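Local coordinates for adhesion and penetration protein autotransporter (Haemophilus influenzae, PDB 3SYJ) that promotes bacterial adherence to and invasion of host cells, self-associates in bacterial aggregation, and is probably a serine protease secreted as an autotransporter, at residues 146-151 with 224-229; 577-582 with 631-636; 870-875 with 899-904. One frame throughout, in Å; residues are numbered along the deposited sequence.

Contact 1: 146-151 with 224-229; sequences TKYPER and IYDAEK
Ala-227 N donates to Lys-147 O at 2.8 Å, almost straight on, while Tyr-225 N reaches Glu-150 O at 2.9 Å from a direction tilted out of the carbonyl plane; both donors of these backbone bonds lie on 224-229. Between them Tyr-225 O receives a CA-H...O contact from Tyr-148 CA at 3.1 Å and also lies at the edge of the Tyr-148 ring. Arg-151 and Ile-224 form an antiparallel non-hydrogen-bonded pair.

The apolar contact centres on Ile-224. Its CG1 is anti to the backbone N (chi1 -163°) and the chain stays extended at chi2 (170°), which places CD1 3.4 Å from Tyr-148 CB; the same methyl sits over the centre of one face of the Arg-151 guanidinium. Pro-149 brings CG to the edge of the Tyr-225 ring, 4.0 Å from CD2, and its CD rests against Ala-227 CB. The stem of Lys-147 crosses Glu-228, with CG 3.7 Å from Glu-228 CD, yet Lys-147 NZ stops 4.7 Å short of Glu-228 OE1, so charges are near but not bridged.

A water joins the polar ends: it lies in the plane of the Tyr-148 ring, bonds its OH, and donates to Asp-226 OD2 at 2.7 Å. Asp-226 OD1 accepts from Lys-229 N, an Asx motif, so one carboxylate serves both the turn and the water link. The Glu-150 carboxylate turns away to Lys-45 N.

Both segments belong to the S6 peptidase domain. Strand 221-226 runs between 151-155 and 231-238 in a seven-stranded antiparallel sheet; Trp-232 meets Tyr-225 edge-to-face, and the Tyr-142 ring meets that of Tyr-148.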
ATOM      1  N   THR A 146      31.771  51.166 -20.987  1.00 27.90           N
ATOM      2  CA  THR A 146      32.069  50.076 -20.069  1.00 27.37           C
ATOM      3  C   THR A 146      31.490  50.438 -18.711  1.00 23.80           C
ATOM      4  O   THR A 146      30.820  49.634 -18.070  1.00 26.55           O
ATOM      5  CB  THR A 146      33.579  49.846 -19.932  1.00 30.22           C
ATOM      6  OG1 THR A 146      34.106  49.375 -21.178  1.00 38.15           O
ATOM      7  CG2 THR A 146      33.856  48.809 -18.861  1.00 28.51           C
ATOM      8  N   LYS A 147      31.739  51.671 -18.291  1.00 25.41           N
ATOM      9  CA  LYS A 147      31.186  52.194 -17.050  1.00 29.28           C
ATOM     10  C   LYS A 147      29.683  52.460 -17.189  1.00 28.52           C
ATOM     11  O   LYS A 147      28.911  52.219 -16.257  1.00 27.09           O
ATOM     12  CB  LYS A 147      31.927  53.472 -16.646  1.00 31.16           C
ATOM     13  CG  LYS A 147      31.500  54.093 -15.315  1.00 37.76           C
ATOM     14  CD  LYS A 147      32.317  55.360 -15.041  1.00 38.48           C
ATOM     15  CE  LYS A 147      31.854  56.114 -13.798  1.00 38.40           C
ATOM     16  NZ  LYS A 147      32.500  57.466 -13.706  1.00 34.79           N
ATOM     17  N   TYR A 148      29.281  52.949 -18.360  1.00 23.65           N
ATOM     18  CA  TYR A 148      27.891  53.297 -18.638  1.00 22.37           C
ATOM     19  C   TYR A 148      27.386  52.568 -19.882  1.00 21.10           C
ATOM     20  O   TYR A 148      27.322  53.157 -20.962  1.00 21.35           O
ATOM     21  CB  TYR A 148      27.780  54.799 -18.878  1.00 22.76           C
ATOM     22  CG  TYR A 148      28.169  55.646 -17.687  1.00 25.97           C
ATOM     23  CD1 TYR A 148      27.376  55.689 -16.549  1.00 22.01           C
ATOM     24  CD2 TYR A 148      29.323  56.411 -17.708  1.00 31.71           C
ATOM     25  CE1 TYR A 148      27.724  56.470 -15.465  1.00 25.62           C
ATOM     26  CE2 TYR A 148      29.684  57.197 -16.629  1.00 29.33           C
ATOM     27  CZ  TYR A 148      28.883  57.224 -15.513  1.00 30.95           C
ATOM     28  OH  TYR A 148      29.250  58.007 -14.443  1.00 31.88           O
ATOM     29  N   PRO A 149      27.034  51.285 -19.734  1.00 16.54           N
ATOM     30  CA  PRO A 149      26.688  50.415 -20.866  1.00 16.21           C
ATOM     31  C   PRO A 149      25.292  50.643 -21.424  1.00 20.80           C
ATOM     32  O   PRO A 149      25.089  50.460 -22.624  1.00 21.32           O
ATOM     33  CB  PRO A 149      26.760  49.013 -20.265  1.00 17.11           C
ATOM     34  CG  PRO A 149      26.542  49.199 -18.822  1.00 17.80           C
ATOM     35  CD  PRO A 149      27.074  50.552 -18.458  1.00 17.75           C
ATOM     36  N   GLU A 150      24.345  51.015 -20.569  1.00 17.68           N
ATOM     37  CA  GLU A 150      22.967  51.214 -20.997  1.00 16.25           C
ATOM     38  C   GLU A 150      22.519  52.662 -20.810  1.00 16.96           C
ATOM     39  O   GLU A 150      22.959  53.353 -19.886  1.00 19.94           O
ATOM     40  CB  GLU A 150      22.042  50.256 -20.249  1.00 14.71           C
ATOM     41  CG  GLU A 150      22.482  48.796 -20.319  1.00 14.76           C
ATOM     42  CD  GLU A 150      22.040  48.086 -21.585  1.00 19.79           C
ATOM     43  OE1 GLU A 150      21.466  48.746 -22.478  1.00 23.31           O
ATOM     44  OE2 GLU A 150      22.256  46.857 -21.686  1.00 18.35           O
ATOM     45  N   ARG A 151      21.656  53.125 -21.707  1.00 16.57           N
ATOM     46  CA  ARG A 151      21.125  54.478 -21.641  1.00 16.19           C
ATOM     47  C   ARG A 151      19.726  54.468 -22.252  1.00 19.15           C
ATOM     48  O   ARG A 151      19.528  53.880 -23.316  1.00 20.40           O
ATOM     49  CB  ARG A 151      22.033  55.462 -22.391  1.00 14.48           C
ATOM     50  CG  ARG A 151      22.330  56.721 -21.594  1.00 20.94           C
ATOM     51  CD  ARG A 151      22.599  57.947 -22.446  1.00 17.13           C
ATOM     52  NE  ARG A 151      23.998  58.127 -22.815  1.00 25.29           N
ATOM     53  CZ  ARG A 151      24.715  59.225 -22.572  1.00 22.93           C
ATOM     54  NH1 ARG A 151      24.184  60.258 -21.941  1.00 18.22           N
ATOM     55  NH2 ARG A 151      25.974  59.293 -22.971  1.00 28.32           N
ATOM     56  N   ILE A 224      20.912  56.992 -17.362  1.00 14.68           N
ATOM     57  CA  ILE A 224      22.115  56.255 -17.708  1.00 14.67           C
ATOM     58  C   ILE A 224      22.415  55.201 -16.651  1.00 19.43           C
ATOM     59  O   ILE A 224      22.199  55.424 -15.455  1.00 16.95           O
ATOM     60  CB  ILE A 224      23.325  57.203 -17.939  1.00 20.34           C
ATOM     61  CG1 ILE A 224      24.451  56.486 -18.703  1.00 18.51           C
ATOM     62  CG2 ILE A 224      23.810  57.821 -16.619  1.00 16.38           C
ATOM     63  CD1 ILE A 224      25.563  57.407 -19.163  1.00 16.34           C
ATOM     64  N   TYR A 225      22.878  54.037 -17.092  1.00 16.46           N
ATOM     65  CA  TYR A 225      23.207  52.981 -16.150  1.00 16.63           C
ATOM     66  C   TYR A 225      24.672  53.040 -15.730  1.00 21.10           C
ATOM     67  O   TYR A 225      25.568  52.923 -16.566  1.00 16.98           O
ATOM     68  CB  TYR A 225      22.902  51.605 -16.737  1.00 14.93           C
ATOM     69  CG  TYR A 225      23.001  50.485 -15.709  1.00 15.36           C
ATOM     70  CD1 TYR A 225      22.038  50.348 -14.721  1.00 15.07           C
ATOM     71  CD2 TYR A 225      24.052  49.579 -15.726  1.00 16.15           C
ATOM     72  CE1 TYR A 225      22.105  49.337 -13.783  1.00 19.82           C
ATOM     73  CE2 TYR A 225      24.135  48.561 -14.790  1.00 20.29           C
ATOM     74  CZ  TYR A 225      23.154  48.447 -13.816  1.00 20.73           C
ATOM     75  OH  TYR A 225      23.201  47.447 -12.877  1.00 17.45           O
ATOM     76  N   ASP A 226      24.898  53.228 -14.430  1.00 20.21           N
ATOM     77  CA  ASP A 226      26.229  53.137 -13.841  1.00 20.28           C
ATOM     78  C   ASP A 226      26.499  51.682 -13.460  1.00 21.67           C
ATOM     79  O   ASP A 226      25.895  51.160 -12.530  1.00 25.38           O
ATOM     80  CB  ASP A 226      26.319  54.036 -12.605  1.00 23.28           C
ATOM     81  CG  ASP A 226      27.733  54.151 -12.057  1.00 25.20           C
ATOM     82  OD1 ASP A 226      28.451  53.129 -12.007  1.00 25.97           O
ATOM     83  OD2 ASP A 226      28.127  55.268 -11.664  1.00 26.69           O
ATOM     84  N   ALA A 227      27.401  51.029 -14.185  1.00 24.28           N
ATOM     85  CA  ALA A 227      27.653  49.599 -13.999  1.00 27.63           C
ATOM     86  C   ALA A 227      28.492  49.309 -12.756  1.00 29.58           C
ATOM     87  O   ALA A 227      28.418  48.220 -12.184  1.00 27.35           O
ATOM     88  CB  ALA A 227      28.326  49.016 -15.233  1.00 25.95           C
ATOM     89  N   GLU A 228      29.299  50.278 -12.346  1.00 27.57           N
ATOM     90  CA  GLU A 228      30.100  50.120 -11.144  1.00 30.55           C
ATOM     91  C   GLU A 228      29.184  50.139  -9.916  1.00 29.74           C
ATOM     92  O   GLU A 228      29.253  49.244  -9.071  1.00 33.05           O
ATOM     93  CB  GLU A 228      31.177  51.206 -11.098  1.00 31.08           C
ATOM     94  CG  GLU A 228      31.738  51.506 -12.493  1.00 33.73           C
ATOM     95  CD  GLU A 228      33.045  52.289 -12.483  1.00 47.22           C
ATOM     96  OE1 GLU A 228      33.150  53.284 -11.733  1.00 53.02           O
ATOM     97  OE2 GLU A 228      33.968  51.910 -13.241  1.00 46.95           O
ATOM     98  N   LYS A 229      28.296  51.130  -9.848  1.00 28.56           N
ATOM     99  CA  LYS A 229      27.328  51.236  -8.756  1.00 28.78           C
ATOM    100  C   LYS A 229      26.164  50.254  -8.899  1.00 26.47           C
ATOM    101  O   LYS A 229      25.505  49.919  -7.914  1.00 24.79           O
ATOM    102  CB  LYS A 229      26.761  52.656  -8.666  1.00 26.99           C
ATOM    103  CG  LYS A 229      27.783  53.776  -8.507  1.00 23.64           C
ATOM    104  CD  LYS A 229      27.065  55.112  -8.330  1.00 25.94           C
ATOM    105  CE  LYS A 229      27.985  56.311  -8.507  1.00 33.63           C
ATOM    106  NZ  LYS A 229      28.967  56.480  -7.403  1.00 35.05           N
TER
HETATM  107  O   HOH W   1      27.481  57.875 -12.253  1.00 29.07           O

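Contact 2: 577-582 with 631-636; sequences KGDITQ and NFQIKG
Asp-579 begins the contact by turning its carboxylate toward two amides of 631-636. OD1 accepts from Asn-631 ND2 at 3.0 Å, on its syn side but 34° out of the carboxylate plane, and weakly from Asn-631 N. Asp-579 OD2 takes a weak bond from Gln-633 NE2 at 2.8 Å. The chi1 of -62° sets the Asp-579 CG beside its own backbone N, and the side chain runs alongside Asn-631 with the two flat groups nearly perpendicular.

At Ile-580 the parallel ladder is clear: its N donates to Asn-631 O at 2.9 Å and its O accepts from Gln-633 N. Its side chain lies beside Phe-632, pointing the same way, with CD1 3.9 Å from Phe-632 CE1.

Thr-581 returns to the Asp-579 and Gln-633 face, its CG2 approaching Lys-635 CD at 4.1 Å. Gln-582 N then donates to Gln-633 O, and Gln-582 O receives Lys-635 N at 2.8 Å and, weakly, Gly-636 N. The extended Gln-582 chain carries OE1 to 3.6 Å from Ile-634 CG2, while NE2 bonds Ser-638 O and Lys-584 O.

These are neighbouring parallel rungs of the beta-helix: strand 579-582 lies between 555-559 and 631-634, and 631-634 pairs onward with 645-654, where Trp-652 stacks on Phe-632. The buried Ile-580 and Gln-582 side chains also touch strand 586-593.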
ATOM      1  N   LYS A 577      -1.571  28.735   4.784  1.00 24.28           N
ATOM      2  CA  LYS A 577      -1.570  27.818   5.903  1.00 22.73           C
ATOM      3  C   LYS A 577      -2.981  27.905   6.473  1.00 26.73           C
ATOM      4  O   LYS A 577      -3.242  28.651   7.414  1.00 24.45           O
ATOM      5  CB  LYS A 577      -0.542  28.258   6.935  1.00 29.19           C
ATOM      6  CG  LYS A 577       0.432  27.168   7.337  1.00 43.70           C
ATOM      7  CD  LYS A 577       1.501  26.962   6.266  1.00 42.22           C
ATOM      8  CE  LYS A 577       2.425  25.794   6.621  1.00 52.54           C
ATOM      9  NZ  LYS A 577       3.739  25.870   5.919  1.00 49.75           N
ATOM     10  N   GLY A 578      -3.898  27.162   5.864  1.00 26.09           N
ATOM     11  CA  GLY A 578      -5.311  27.290   6.143  1.00 22.38           C
ATOM     12  C   GLY A 578      -6.103  26.848   4.933  1.00 26.61           C
ATOM     13  O   GLY A 578      -5.551  26.262   4.001  1.00 27.56           O
ATOM     14  N   ASP A 579      -7.398  27.139   4.934  1.00 23.75           N
ATOM     15  CA  ASP A 579      -8.288  26.617   3.914  1.00 22.84           C
ATOM     16  C   ASP A 579      -8.886  27.712   3.062  1.00 25.07           C
ATOM     17  O   ASP A 579      -8.874  28.883   3.441  1.00 25.77           O
ATOM     18  CB  ASP A 579      -9.445  25.864   4.564  1.00 28.14           C
ATOM     19  CG  ASP A 579      -8.994  24.671   5.358  1.00 27.02           C
ATOM     20  OD1 ASP A 579      -7.871  24.182   5.117  1.00 28.14           O
ATOM     21  OD2 ASP A 579      -9.771  24.222   6.221  1.00 35.43           O
ATOM     22  N   ILE A 580      -9.422  27.306   1.915  1.00 20.41           N
ATOM     23  CA  ILE A 580     -10.290  28.153   1.114  1.00 21.61           C
ATOM     24  C   ILE A 580     -11.658  27.487   1.087  1.00 22.95           C
ATOM     25  O   ILE A 580     -11.781  26.307   0.730  1.00 19.47           O
ATOM     26  CB  ILE A 580      -9.766  28.333  -0.333  1.00 17.95           C
ATOM     27  CG1 ILE A 580      -8.423  29.063  -0.335  1.00 21.88           C
ATOM     28  CG2 ILE A 580     -10.769  29.103  -1.179  1.00 15.59           C
ATOM     29  CD1 ILE A 580      -7.810  29.207  -1.716  1.00 21.72           C
ATOM     30  N   THR A 581     -12.676  28.251   1.475  1.00 21.34           N
ATOM     31  CA  THR A 581     -14.050  27.761   1.558  1.00 21.76           C
ATOM     32  C   THR A 581     -14.985  28.519   0.620  1.00 24.95           C
ATOM     33  O   THR A 581     -14.997  29.751   0.599  1.00 23.27           O
ATOM     34  CB  THR A 581     -14.588  27.900   2.997  1.00 24.05           C
ATOM     35  OG1 THR A 581     -13.780  27.111   3.877  1.00 20.71           O
ATOM     36  CG2 THR A 581     -16.051  27.443   3.081  1.00 19.87           C
ATOM     37  N   GLN A 582     -15.775  27.781  -0.150  1.00 21.35           N
ATOM     38  CA  GLN A 582     -16.779  28.403  -1.002  1.00 21.02           C
ATOM     39  C   GLN A 582     -18.181  27.912  -0.640  1.00 22.28           C
ATOM     40  O   GLN A 582     -18.433  26.707  -0.575  1.00 25.18           O
ATOM     41  CB  GLN A 582     -16.478  28.125  -2.473  1.00 19.05           C
ATOM     42  CG  GLN A 582     -17.474  28.746  -3.425  1.00 21.06           C
ATOM     43  CD  GLN A 582     -17.187  28.390  -4.866  1.00 23.22           C
ATOM     44  OE1 GLN A 582     -16.267  27.627  -5.156  1.00 22.56           O
ATOM     45  NE2 GLN A 582     -17.977  28.939  -5.781  1.00 21.05           N
ATOM     46  N   ASN A 631      -6.734  22.933   2.598  1.00 20.28           N
ATOM     47  CA  ASN A 631      -7.941  22.337   2.046  1.00 22.84           C
ATOM     48  C   ASN A 631      -8.734  23.314   1.202  1.00 22.70           C
ATOM     49  O   ASN A 631      -8.775  24.511   1.491  1.00 21.35           O
ATOM     50  CB  ASN A 631      -8.851  21.794   3.150  1.00 23.19           C
ATOM     51  CG  ASN A 631      -8.163  20.768   4.030  1.00 29.76           C
ATOM     52  OD1 ASN A 631      -8.252  19.559   3.792  1.00 24.28           O
ATOM     53  ND2 ASN A 631      -7.467  21.247   5.055  1.00 27.87           N
ATOM     54  N   PHE A 632      -9.363  22.790   0.158  1.00 18.60           N
ATOM     55  CA  PHE A 632     -10.382  23.516  -0.572  1.00 21.40           C
ATOM     56  C   PHE A 632     -11.720  22.880  -0.220  1.00 24.31           C
ATOM     57  O   PHE A 632     -12.011  21.756  -0.618  1.00 26.15           O
ATOM     58  CB  PHE A 632     -10.147  23.431  -2.080  1.00 20.60           C
ATOM     59  CG  PHE A 632      -8.787  23.899  -2.508  1.00 21.38           C
ATOM     60  CD1 PHE A 632      -8.559  25.236  -2.800  1.00 19.34           C
ATOM     61  CD2 PHE A 632      -7.737  22.998  -2.620  1.00 18.92           C
ATOM     62  CE1 PHE A 632      -7.307  25.667  -3.188  1.00 23.26           C
ATOM     63  CE2 PHE A 632      -6.483  23.419  -3.012  1.00 21.53           C
ATOM     64  CZ  PHE A 632      -6.262  24.757  -3.297  1.00 19.65           C
ATOM     65  N   GLN A 633     -12.528  23.597   0.546  1.00 21.89           N
ATOM     66  CA  GLN A 633     -13.836  23.095   0.912  1.00 24.24           C
ATOM     67  C   GLN A 633     -14.878  23.812   0.081  1.00 21.64           C
ATOM     68  O   GLN A 633     -15.261  24.942   0.382  1.00 24.70           O
ATOM     69  CB  GLN A 633     -14.091  23.312   2.404  1.00 25.30           C
ATOM     70  CG  GLN A 633     -12.858  23.073   3.250  1.00 27.72           C
ATOM     71  CD  GLN A 633     -13.166  22.945   4.728  1.00 45.26           C
ATOM     72  OE1 GLN A 633     -14.330  22.870   5.131  1.00 50.42           O
ATOM     73  NE2 GLN A 633     -12.117  22.913   5.549  1.00 36.69           N
ATOM     74  N   ILE A 634     -15.323  23.160  -0.981  1.00 20.85           N
ATOM     75  CA  ILE A 634     -16.360  23.721  -1.822  1.00 24.36           C
ATOM     76  C   ILE A 634     -17.680  23.170  -1.305  1.00 25.77           C
ATOM     77  O   ILE A 634     -18.104  22.089  -1.702  1.00 26.73           O
ATOM     78  CB  ILE A 634     -16.139  23.341  -3.301  1.00 22.22           C
ATOM     79  CG1 ILE A 634     -14.658  23.483  -3.667  1.00 21.75           C
ATOM     80  CG2 ILE A 634     -17.010  24.179  -4.225  1.00 19.14           C
ATOM     81  CD1 ILE A 634     -14.047  24.834  -3.306  1.00 20.69           C
ATOM     82  N   LYS A 635     -18.300  23.908  -0.387  1.00 24.22           N
ATOM     83  CA  LYS A 635     -19.521  23.471   0.286  1.00 25.07           C
ATOM     84  C   LYS A 635     -20.769  23.813  -0.519  1.00 26.73           C
ATOM     85  O   LYS A 635     -21.879  23.426  -0.157  1.00 30.89           O
ATOM     86  CB  LYS A 635     -19.629  24.119   1.667  1.00 26.74           C
ATOM     87  CG  LYS A 635     -18.475  23.806   2.606  1.00 28.16           C
ATOM     88  CD  LYS A 635     -18.725  24.423   3.972  1.00 34.56           C
ATOM     89  CE  LYS A 635     -17.636  24.053   4.965  1.00 38.17           C
ATOM     90  NZ  LYS A 635     -17.882  24.710   6.279  1.00 39.89           N
ATOM     91  N   GLY A 636     -20.587  24.552  -1.604  1.00 25.17           N
ATOM     92  CA  GLY A 636     -21.706  24.944  -2.435  1.00 23.57           C
ATOM     93  C   GLY A 636     -21.205  25.806  -3.563  1.00 25.44           C
ATOM     94  O   GLY A 636     -20.096  26.331  -3.494  1.00 29.10           O
TER

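Contact 3: 870-875 with 899-904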
ATOM      1  N   SER A 870      -1.756 -22.258 -22.145  1.00 43.58           N
ATOM      2  CA  SER A 870      -0.754 -23.274 -22.437  1.00 43.40           C
ATOM      3  C   SER A 870      -1.448 -24.620 -22.514  1.00 43.92           C
ATOM      4  O   SER A 870      -1.609 -25.297 -21.500  1.00 43.03           O
ATOM      5  CB  SER A 870       0.327 -23.321 -21.358  1.00 44.70           C
ATOM      6  OG  SER A 870       1.240 -24.378 -21.613  1.00 42.78           O
ATOM      7  N   LEU A 871      -1.869 -25.002 -23.716  1.00 41.60           N
ATOM      8  CA  LEU A 871      -2.573 -26.264 -23.909  1.00 42.73           C
ATOM      9  C   LEU A 871      -1.715 -27.437 -23.456  1.00 44.32           C
ATOM     10  O   LEU A 871      -2.241 -28.483 -23.071  1.00 41.56           O
ATOM     11  CB  LEU A 871      -2.999 -26.438 -25.372  1.00 44.78           C
ATOM     12  CG  LEU A 871      -4.265 -25.680 -25.789  1.00 46.63           C
ATOM     13  CD1 LEU A 871      -4.523 -25.807 -27.282  1.00 41.95           C
ATOM     14  CD2 LEU A 871      -5.469 -26.175 -24.999  1.00 43.85           C
ATOM     15  N   PHE A 872      -0.397 -27.247 -23.489  1.00 43.93           N
ATOM     16  CA  PHE A 872       0.532 -28.288 -23.067  1.00 46.70           C
ATOM     17  C   PHE A 872       0.350 -28.677 -21.601  1.00 46.12           C
ATOM     18  O   PHE A 872       0.390 -29.858 -21.258  1.00 48.22           O
ATOM     19  CB  PHE A 872       1.983 -27.879 -23.316  1.00 47.33           C
ATOM     20  CG  PHE A 872       2.975 -28.920 -22.887  1.00 56.17           C
ATOM     21  CD1 PHE A 872       3.418 -29.887 -23.776  1.00 57.02           C
ATOM     22  CD2 PHE A 872       3.443 -28.951 -21.583  1.00 55.53           C
ATOM     23  CE1 PHE A 872       4.322 -30.854 -23.378  1.00 56.60           C
ATOM     24  CE2 PHE A 872       4.345 -29.916 -21.180  1.00 53.21           C
ATOM     25  CZ  PHE A 872       4.786 -30.867 -22.077  1.00 56.98           C
ATOM     26  N   GLY A 873       0.166 -27.685 -20.735  1.00 44.75           N
ATOM     27  CA  GLY A 873      -0.073 -27.948 -19.326  1.00 41.79           C
ATOM     28  C   GLY A 873      -1.556 -27.939 -19.007  1.00 41.70           C
ATOM     29  O   GLY A 873      -1.965 -28.172 -17.867  1.00 38.68           O
ATOM     30  N   TYR A 874      -2.360 -27.681 -20.036  1.00 41.84           N
ATOM     31  CA  TYR A 874      -3.798 -27.451 -19.887  1.00 44.45           C
ATOM     32  C   TYR A 874      -4.122 -26.369 -18.846  1.00 45.46           C
ATOM     33  O   TYR A 874      -4.981 -26.548 -17.980  1.00 35.95           O
ATOM     34  CB  TYR A 874      -4.550 -28.760 -19.624  1.00 42.54           C
ATOM     35  CG  TYR A 874      -4.711 -29.603 -20.872  1.00 42.95           C
ATOM     36  CD1 TYR A 874      -5.721 -29.336 -21.788  1.00 47.26           C
ATOM     37  CD2 TYR A 874      -3.842 -30.654 -21.146  1.00 44.25           C
ATOM     38  CE1 TYR A 874      -5.871 -30.097 -22.940  1.00 47.43           C
ATOM     39  CE2 TYR A 874      -3.981 -31.423 -22.296  1.00 43.86           C
ATOM     40  CZ  TYR A 874      -4.997 -31.140 -23.191  1.00 47.77           C
ATOM     41  OH  TYR A 874      -5.150 -31.895 -24.337  1.00 41.48           O
ATOM     42  N   LYS A 875      -3.421 -25.243 -18.963  1.00 44.21           N
ATOM     43  CA  LYS A 875      -3.628 -24.077 -18.113  1.00 40.02           C
ATOM     44  C   LYS A 875      -4.005 -22.888 -18.986  1.00 43.66           C
ATOM     45  O   LYS A 875      -3.686 -22.865 -20.176  1.00 41.83           O
ATOM     46  CB  LYS A 875      -2.344 -23.742 -17.353  1.00 46.84           C
ATOM     47  CG  LYS A 875      -1.847 -24.835 -16.417  1.00 45.40           C
ATOM     48  CD  LYS A 875      -0.376 -24.638 -16.069  1.00 47.15           C
ATOM     49  CE  LYS A 875      -0.149 -23.382 -15.232  1.00 58.76           C
ATOM     50  NZ  LYS A 875      -0.528 -23.559 -13.798  1.00 57.95           N
ATOM     51  N   GLU A 899       2.933 -28.959 -28.120  1.00 55.56           N
ATOM     52  CA  GLU A 899       1.775 -29.793 -28.331  1.00 52.84           C
ATOM     53  C   GLU A 899       1.558 -30.718 -27.126  1.00 54.98           C
ATOM     54  O   GLU A 899       2.491 -31.310 -26.621  1.00 53.45           O
ATOM     55  CB  GLU A 899       1.971 -30.579 -29.608  1.00 48.48           C
ATOM     56  CG  GLU A 899       1.377 -31.910 -29.622  1.00 52.72           C
ATOM     57  CD  GLU A 899       1.199 -32.446 -31.017  1.00 56.34           C
ATOM     58  OE1 GLU A 899       1.687 -31.865 -31.980  1.00 54.99           O
ATOM     59  OE2 GLU A 899       0.548 -33.452 -31.158  1.00 57.77           O
ATOM     60  N   PRO A 900       0.328 -30.830 -26.655  1.00 51.39           N
ATOM     61  CA  PRO A 900       0.099 -31.517 -25.405  1.00 50.85           C
ATOM     62  C   PRO A 900       0.410 -32.995 -25.508  1.00 52.48           C
ATOM     63  O   PRO A 900       0.040 -33.642 -26.455  1.00 49.67           O
ATOM     64  CB  PRO A 900      -1.377 -31.277 -25.122  1.00 50.84           C
ATOM     65  CG  PRO A 900      -1.825 -30.262 -26.094  1.00 43.52           C
ATOM     66  CD  PRO A 900      -0.899 -30.241 -27.206  1.00 50.43           C
ATOM     67  N   GLU A 901       1.115 -33.509 -24.519  1.00 57.39           N
ATOM     68  CA  GLU A 901       1.429 -34.938 -24.481  1.00 57.74           C
ATOM     69  C   GLU A 901       0.298 -35.738 -23.830  1.00 51.72           C
ATOM     70  O   GLU A 901       0.531 -36.781 -23.224  1.00 52.20           O
ATOM     71  CB  GLU A 901       2.754 -35.184 -23.751  1.00 57.05           C
ATOM     72  CG  GLU A 901       3.976 -34.637 -24.488  1.00 61.71           C
ATOM     73  CD  GLU A 901       5.255 -34.667 -23.653  1.00 72.07           C
ATOM     74  OE1 GLU A 901       5.180 -34.966 -22.436  1.00 63.26           O
ATOM     75  OE2 GLU A 901       6.337 -34.384 -24.221  1.00 61.26           O
ATOM     76  N   THR A 902      -0.923 -35.230 -23.962  1.00 47.15           N
ATOM     77  CA  THR A 902      -2.119 -35.901 -23.467  1.00 44.87           C
ATOM     78  C   THR A 902      -3.366 -35.195 -23.992  1.00 47.00           C
ATOM     79  O   THR A 902      -3.303 -34.038 -24.411  1.00 45.75           O
ATOM     80  CB  THR A 902      -2.173 -35.932 -21.930  1.00 51.31           C
ATOM     81  OG1 THR A 902      -3.415 -36.514 -21.513  1.00 55.64           O
ATOM     82  CG2 THR A 902      -2.058 -34.522 -21.356  1.00 47.65           C
ATOM     83  N   LEU A 903      -4.498 -35.894 -23.973  1.00 43.59           N
ATOM     84  CA  LEU A 903      -5.750 -35.329 -24.470  1.00 47.27           C
ATOM     85  C   LEU A 903      -6.751 -34.996 -23.360  1.00 48.70           C
ATOM     86  O   LEU A 903      -7.351 -35.884 -22.751  1.00 47.51           O
ATOM     87  CB  LEU A 903      -6.392 -36.247 -25.517  1.00 41.71           C
ATOM     88  CG  LEU A 903      -6.142 -35.883 -26.987  1.00 54.04           C
ATOM     89  CD1 LEU A 903      -4.762 -36.326 -27.473  1.00 48.35           C
ATOM     90  CD2 LEU A 903      -7.229 -36.475 -27.871  1.00 58.92           C
ATOM     91  N   GLU A 904      -6.926 -33.704 -23.107  1.00 41.73           N
ATOM     92  CA  GLU A 904      -7.889 -33.234 -22.124  1.00 45.66           C
ATOM     93  C   GLU A 904      -8.700 -32.093 -22.721  1.00 50.80           C
ATOM     94  O   GLU A 904      -8.488 -31.701 -23.872  1.00 51.81           O
ATOM     95  CB  GLU A 904      -7.177 -32.735 -20.864  1.00 43.76           C
ATOM     96  CG  GLU A 904      -6.331 -33.775 -20.159  1.00 45.98           C
ATOM     97  CD  GLU A 904      -7.165 -34.890 -19.562  1.00 51.33           C
ATOM     98  OE1 GLU A 904      -8.388 -34.693 -19.384  1.00 42.45           O
ATOM     99  OE2 GLU A 904      -6.593 -35.964 -19.272  1.00 49.67           O
TER
HETATM  100  O   HOH W   2       0.555 -32.429 -22.036  1.00 44.04           O
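Tyr-874 and Glu-904 form the tight part of this contact, side chains crossing at about a right angle. Glu-904 CB sits over the centre of one face of the Tyr-874 ring, 3.5 Å from the centroid, a CH-pi contact; over the opposite face lies Leu-871 O, 3.3 Å above the plane. The hydroxyl is gripped at its tip: Tyr-874 OH donates to Thr-902 O at 2.8 Å and accepts from Glu-904 N at 2.8 Å in a nearly straight bond (170°). Pro-900 CB approaches Tyr-874 CE2 obliquely at 3.8 Å, and its CG lies against Leu-871 O and CB.

The other side is looser. Phe-872, with CG anti to its backbone N (chi1 180°), lies alongside Glu-901 and touches it through CE1, 3.9 Å from Glu-901 CD; Glu-899 O comes to the ring edge. A water, above the centre of one face of this ring, donates to Phe-872 O at 2.7 Å and takes a weak bond from Glu-901 N. Thr-507 and Gln-508 of the second subunit pack on Glu-901 and Thr-902.

Ser-870 stands opposite two residues, Tyr-874 and Lys-875, in a G1 beta bulge at the end of the hairpin of 862-870 and 875-881. With Tyr-937 OH as a further partner, the Tyr-874 hydroxyl joins this hairpin end to the 899-904 loop and to strand 935-942. Glu-904 OE2 lies close to Asp-463 OD2 of the second subunit, which could favour protonation of one carboxylate.

How the contacts relate
Contacts 1, 2 and 3 come in series along the chain and sample three regions of an elongated passenger domain. Contact 1 is in the antiparallel sheet of the N-terminal peptidase domain; its centre is 50 Å from that of contact 2, which joins rungs in the second beta-solenoid repeat region. The centre of contact 3, in the pertactin-like region near the end of the modelled chain, is 61 Å from the centre of contact 2 and 87 Å from that of contact 1. None touches another; contacts 2 and 3 belong to successive regions of the beta-helical part. The second subunit reaches Lys-577 beside contact 2 and the 899-904 loop of contact 3, and does not touch contact 1.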